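Local coordinates for ParA (Salmonella enterica subsp. enterica serovar Newport str. SL317, PDB 3EZF), which probably acts as the nucleotide-binding ATPase of a plasmid partition system and, in its ADP-bound form, as a DNA-binding transcriptional regulator, at residues Lys54-Arg57 and Arg58-Asp61; Gln218-Glu221 and Leu222-His226. All blocks are in the same frame, centred on the assembly; numbering follows the deposited sequence.

Interaction 1: residues Lys54-Arg57 and Arg58-Asp61; sequences KLSR and RIVD. Unlike the reference sequence in segment 58-61: Asp61 (reference Glu). With SO4 (sulfate ion), chain H; SO4 (sulfate ion), chain D.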
loop_
_atom_site.group_PDB
_atom_site.type_symbol
_atom_site.label_atom_id
_atom_site.label_comp_id
_atom_site.label_asym_id
_atom_site.label_seq_id
_atom_site.Cartn_x
_atom_site.Cartn_y
_atom_site.Cartn_z
ATOM N N LYS A 54 -22.169 -32.757 13.918
ATOM C CA LYS A 54 -22.597 -33.333 15.181
ATOM C C LYS A 54 -24.038 -33.010 15.568
ATOM O O LYS A 54 -24.392 -33.082 16.748
ATOM C CB LYS A 54 -21.647 -32.876 16.288
ATOM C CG LYS A 54 -20.185 -32.947 15.890
ATOM C CD LYS A 54 -19.785 -34.353 15.429
ATOM C CE LYS A 54 -19.320 -35.237 16.572
ATOM N NZ LYS A 54 -17.968 -34.830 17.077
ATOM N N LEU A 55 -24.867 -32.666 14.588
ATOM C CA LEU A 55 -26.263 -32.325 14.868
ATOM C C LEU A 55 -27.214 -32.938 13.840
ATOM O O LEU A 55 -26.801 -33.341 12.750
ATOM C CB LEU A 55 -26.456 -30.799 14.885
ATOM C CG LEU A 55 -25.585 -29.937 15.815
ATOM C CD1 LEU A 55 -25.977 -28.496 15.634
ATOM C CD2 LEU A 55 -25.727 -30.344 17.265
ATOM N N SER A 56 -28.492 -32.981 14.193
ATOM C CA SER A 56 -29.518 -33.541 13.342
ATOM C C SER A 56 -30.843 -32.926 13.753
ATOM O O SER A 56 -30.945 -32.339 14.825
ATOM C CB SER A 56 -29.575 -35.041 13.557
ATOM O OG SER A 56 -30.039 -35.323 14.863
ATOM N N ARG A 57 -31.863 -33.072 12.913
ATOM C CA ARG A 57 -33.174 -32.517 13.227
ATOM C C ARG A 57 -33.721 -33.030 14.563
ATOM O O ARG A 57 -34.571 -32.390 15.174
ATOM C CB ARG A 57 -34.167 -32.809 12.095
ATOM C CG ARG A 57 -33.817 -32.136 10.757
ATOM C CD ARG A 57 -35.033 -32.054 9.830
ATOM N NE ARG A 57 -34.733 -31.425 8.541
ATOM C CZ ARG A 57 -35.632 -31.237 7.573
ATOM N NH1 ARG A 57 -36.885 -31.624 7.747
ATOM N NH2 ARG A 57 -35.287 -30.664 6.424
ATOM N N ARG A 58 -33.222 -34.177 15.022
ATOM C CA ARG A 58 -33.675 -34.746 16.289
ATOM C C ARG A 58 -32.933 -34.056 17.423
ATOM O O ARG A 58 -33.538 -33.721 18.443
ATOM C CB ARG A 58 -33.413 -36.258 16.322
ATOM C CG ARG A 58 -34.020 -37.001 17.513
ATOM C CD ARG A 58 -33.121 -36.979 18.738
ATOM N NE ARG A 58 -31.876 -37.718 18.520
ATOM C CZ ARG A 58 -30.864 -37.768 19.387
ATOM N NH1 ARG A 58 -29.772 -38.469 19.100
ATOM N NH2 ARG A 58 -30.938 -37.107 20.537
ATOM N N ILE A 59 -31.628 -33.835 17.235
ATOM C CA ILE A 59 -30.795 -33.176 18.248
ATOM C C ILE A 59 -31.313 -31.760 18.510
ATOM O O ILE A 59 -31.599 -31.386 19.650
ATOM C CB ILE A 59 -29.327 -33.021 17.788
ATOM C CG1 ILE A 59 -28.766 -34.356 17.289
ATOM C CG2 ILE A 59 -28.496 -32.420 18.924
ATOM C CD1 ILE A 59 -28.437 -35.336 18.352
ATOM N N VAL A 60 -31.413 -30.981 17.437
ATOM C CA VAL A 60 -31.882 -29.605 17.501
ATOM C C VAL A 60 -33.234 -29.466 18.174
ATOM O O VAL A 60 -33.372 -28.763 19.169
ATOM C CB VAL A 60 -31.965 -29.005 16.082
ATOM C CG1 VAL A 60 -32.751 -27.711 16.102
ATOM C CG2 VAL A 60 -30.555 -28.773 15.535
ATOM N N ASP A 61 -34.234 -30.132 17.616
ATOM C CA ASP A 61 -35.588 -30.087 18.150
ATOM C C ASP A 61 -35.620 -30.456 19.636
ATOM O O ASP A 61 -36.462 -29.975 20.391
ATOM C CB ASP A 61 -36.473 -31.040 17.352
ATOM C CG ASP A 61 -37.920 -31.027 17.814
ATOM O OD1 ASP A 61 -38.180 -31.325 19.000
ATOM O OD2 ASP A 61 -38.805 -30.724 16.987
HETATM S S SO4 H . -27.882 -38.530 22.176
HETATM O O1 SO4 H . -29.119 -38.264 22.938
HETATM O O2 SO4 H . -26.872 -39.134 23.069
HETATM O O3 SO4 H . -27.367 -37.259 21.631
HETATM O O4 SO4 H . -28.163 -39.460 21.066
HETATM S S SO4 D . -15.490 -35.246 14.399
HETATM O O1 SO4 D . -15.636 -35.555 15.837
HETATM O O2 SO4 D . -14.317 -34.373 14.212
HETATM O O3 SO4 D . -16.701 -34.559 13.915
HETATM O O4 SO4 D . -15.307 -36.495 13.630
#
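Ser56 and Val60 close the first turn of helix 57-69, Val60 N donating to Ser56 O at 3.0 Å and 169°. Ser56 is the N-cap, and its side chain supplies a side-chain N-cap where the chain leaves the loop after helix 46-50, within the winged helix-turn-helix region. A second turn bond, Asp61 N to Arg57 O, is weak.

OG of Ser56 sits between its own backbone N and carbonyl carbon (chi1 67°), which swings it back over the helix start. There Ser56 OG accepts from Ile59 N at 3.2 Å, 162°, and weakly from Arg58 N, so one hydroxyl oxygen serves two amides of the opening turn. Beyond the cap, the Leu55 and Ile59 side chains cross at about a right angle and meet through methyls, Leu55 CD2 to Ile59 CG2 at 3.8 Å. Leu55, from the loop, and Val60, from the helix, both also pack on Val49 of helix 46-50.

Arg58 bends at chi2 and chi3, and Ile59 CD1 lies off-centre over one face of its guanidinium. Gln62 OE1 takes a further bond from NH2. The edge of the group grips a bound sulfate, probably from the crystallisation liquor: Arg58 NH1 lies 2.7 Å from its O4, and Arg58 NH2 3.2 Å from its O1. Lys54 NZ reaches another sulfate, 2.7 Å from that ion's O1.

Interaction 2: residues Gln218-Glu221 and Leu222-His226; sequences QWRE and LVEEH. Unlike the reference sequence in segment 218-221: Arg220 (reference Glu), Glu221 (reference Asp). Unlike the reference sequence in segment 222-226: Glu224 (reference Lys).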
loop_
_atom_site.group_PDB
_atom_site.type_symbol
_atom_site.label_atom_id
_atom_site.label_comp_id
_atom_site.label_asym_id
_atom_site.label_seq_id
_atom_site.Cartn_x
_atom_site.Cartn_y
_atom_site.Cartn_z
ATOM N N GLN A 218 11.025 6.009 15.190
ATOM C CA GLN A 218 11.688 6.445 16.400
ATOM C C GLN A 218 11.467 5.434 17.513
ATOM O O GLN A 218 11.649 5.732 18.696
ATOM C CB GLN A 218 11.116 7.807 16.768
ATOM C CG GLN A 218 11.725 8.484 17.968
ATOM C CD GLN A 218 11.187 9.896 18.128
ATOM O OE1 GLN A 218 9.978 10.141 17.956
ATOM N NE2 GLN A 218 12.078 10.839 18.456
ATOM N N TRP A 219 11.103 4.220 17.119
ATOM C CA TRP A 219 10.829 3.145 18.060
ATOM C C TRP A 219 11.843 2.933 19.184
ATOM O O TRP A 219 11.490 3.090 20.357
ATOM C CB TRP A 219 10.606 1.821 17.309
ATOM C CG TRP A 219 10.084 0.717 18.210
ATOM C CD1 TRP A 219 10.789 -0.354 18.682
ATOM C CD2 TRP A 219 8.773 0.620 18.795
ATOM N NE1 TRP A 219 10.005 -1.108 19.519
ATOM C CE2 TRP A 219 8.761 -0.537 19.603
ATOM C CE3 TRP A 219 7.608 1.394 18.710
ATOM C CZ2 TRP A 219 7.635 -0.935 20.333
ATOM C CZ3 TRP A 219 6.488 1.004 19.433
ATOM C CH2 TRP A 219 6.509 -0.158 20.231
ATOM N N ARG A 220 13.088 2.584 18.854
ATOM C CA ARG A 220 14.085 2.328 19.909
ATOM C C ARG A 220 14.167 3.431 20.935
ATOM O O ARG A 220 14.106 3.219 22.133
ATOM C CB ARG A 220 15.489 2.096 19.337
ATOM C CG ARG A 220 16.500 1.781 20.435
ATOM C CD ARG A 220 17.720 1.028 19.941
ATOM N NE ARG A 220 18.787 1.905 19.460
ATOM C CZ ARG A 220 19.468 2.767 20.219
ATOM N NH1 ARG A 220 19.193 2.880 21.514
ATOM N NH2 ARG A 220 20.435 3.513 19.681
ATOM N N GLU A 221 14.346 4.621 20.414
ATOM C CA GLU A 221 14.418 5.843 21.171
ATOM C C GLU A 221 13.268 5.903 22.252
ATOM O O GLU A 221 13.496 6.133 23.461
ATOM C CB GLU A 221 14.279 6.966 20.108
ATOM C CG GLU A 221 15.640 7.517 19.343
ATOM C CD GLU A 221 16.109 6.669 18.010
ATOM O OE1 GLU A 221 15.970 5.410 17.668
ATOM O OE2 GLU A 221 16.745 7.401 17.256
ATOM N N LEU A 222 12.027 5.746 21.775
ATOM C CA LEU A 222 10.823 5.774 22.625
ATOM C C LEU A 222 10.779 4.635 23.635
ATOM O O LEU A 222 10.293 4.807 24.751
ATOM C CB LEU A 222 9.548 5.687 21.780
ATOM C CG LEU A 222 9.170 6.943 21.007
ATOM C CD1 LEU A 222 8.048 6.646 20.025
ATOM C CD2 LEU A 222 8.761 8.021 21.984
ATOM N N VAL A 223 11.254 3.458 23.233
ATOM C CA VAL A 223 11.238 2.318 24.134
ATOM C C VAL A 223 12.166 2.627 25.288
ATOM O O VAL A 223 11.882 2.272 26.421
ATOM C CB VAL A 223 11.700 1.021 23.421
ATOM C CG1 VAL A 223 11.732 -0.147 24.409
ATOM C CG2 VAL A 223 10.758 0.696 22.270
ATOM N N GLU A 224 13.264 3.318 24.998
ATOM C CA GLU A 224 14.250 3.678 26.018
ATOM C C GLU A 224 13.689 4.681 27.010
ATOM O O GLU A 224 14.134 4.747 28.155
ATOM C CB GLU A 224 15.498 4.274 25.369
ATOM C CG GLU A 224 16.092 3.434 24.254
ATOM C CD GLU A 224 17.600 3.596 24.148
ATOM O OE1 GLU A 224 18.312 3.065 25.038
ATOM O OE2 GLU A 224 18.070 4.257 23.189
ATOM N N GLU A 225 12.713 5.460 26.558
ATOM C CA GLU A 225 12.066 6.479 27.382
ATOM C C GLU A 225 10.925 5.892 28.207
ATOM O O GLU A 225 10.984 5.866 29.428
ATOM C CB GLU A 225 11.560 7.597 26.461
ATOM C CG GLU A 225 10.704 8.659 27.100
ATOM C CD GLU A 225 10.373 9.785 26.124
ATOM O OE1 GLU A 225 9.512 10.638 26.450
ATOM O OE2 GLU A 225 10.982 9.823 25.030
ATOM N N HIS A 226 9.913 5.385 27.512
ATOM C CA HIS A 226 8.718 4.803 28.113
ATOM C C HIS A 226 8.834 3.405 28.686
ATOM O O HIS A 226 8.065 3.045 29.574
ATOM C CB HIS A 226 7.597 4.815 27.089
ATOM C CG HIS A 226 7.175 6.191 26.692
ATOM N ND1 HIS A 226 6.277 6.931 27.430
ATOM C CD2 HIS A 226 7.561 6.979 25.666
ATOM C CE1 HIS A 226 6.129 8.117 26.871
ATOM N NE2 HIS A 226 6.900 8.171 25.796
#
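Trp219 and Val223 meet on the buried side of helix 219-226, a short amphipathic helix of the P-loop NTPase domain, while Arg220 and Glu224 pair on its exposed side. Three backbone bonds of i to i+4 type account for the amides of Leu222 to Glu224. Leu222 N donates to Gln218 O at 3.1 Å, Val223 N to Trp219 O at 2.9 Å and Glu224 N to Arg220 O at 3.0 Å. The next in the series, Glu225 N to Glu221 O, is weak. Gln218 occupies the N-cap position, where its carbonyl oxygen is the acceptor that opens the ladder.

The indole of Trp219 swings back alongside the helix, with CG anti to N (chi1 -170°). Val223 CG2 then sits over one face of the five-membered ring of Trp219, a CH-pi contact 3.6 Å from that ring's centroid and 20° off the normal. The polar N-H of the indole is used elsewhere: Trp219 NE1 donates to the backbone oxygen of Gln232, so this buried nitrogen is satisfied.

On the outer side, Arg220 bends at chi3 and brings NH1 to Glu224 OE2, forming a salt bridge one turn along the helix; its modelled length is too short to be reliable. The carboxylate oxygen lies at the guanidinium edge, near its plane, but the two planar groups are turned 59° from each other.

Inward, Trp219 wedges between two neighbouring helices, touching Met181 and Leu182 of helix 177-182 and Pro261 and Asn265 of helix 261-267; Leu222 adds a further contact to Leu182, and Val223 packs on Gln230 in the loop that follows.

The two interactions share no secondary-structure element: interaction 1 begins helix 57-69 in the helix-turn-helix part, interaction 2 runs along helix 219-226 in the P-loop NTPase part of the protein, and their centres stand about 57 Å apart on opposite sides of the chain's centre. Both contain an N-cap residue, but only in interaction 1 does the capping side chain itself bond to the amides. The first is a surface contact whose basic residues turn outward to bound anions; the second is partly buried, with an aromatic anchor on its inner side and a salt bridge within the helix on its exposed side. Positive charge is thus paired with external sulfate in one and with a carboxylate of the same helix in the other.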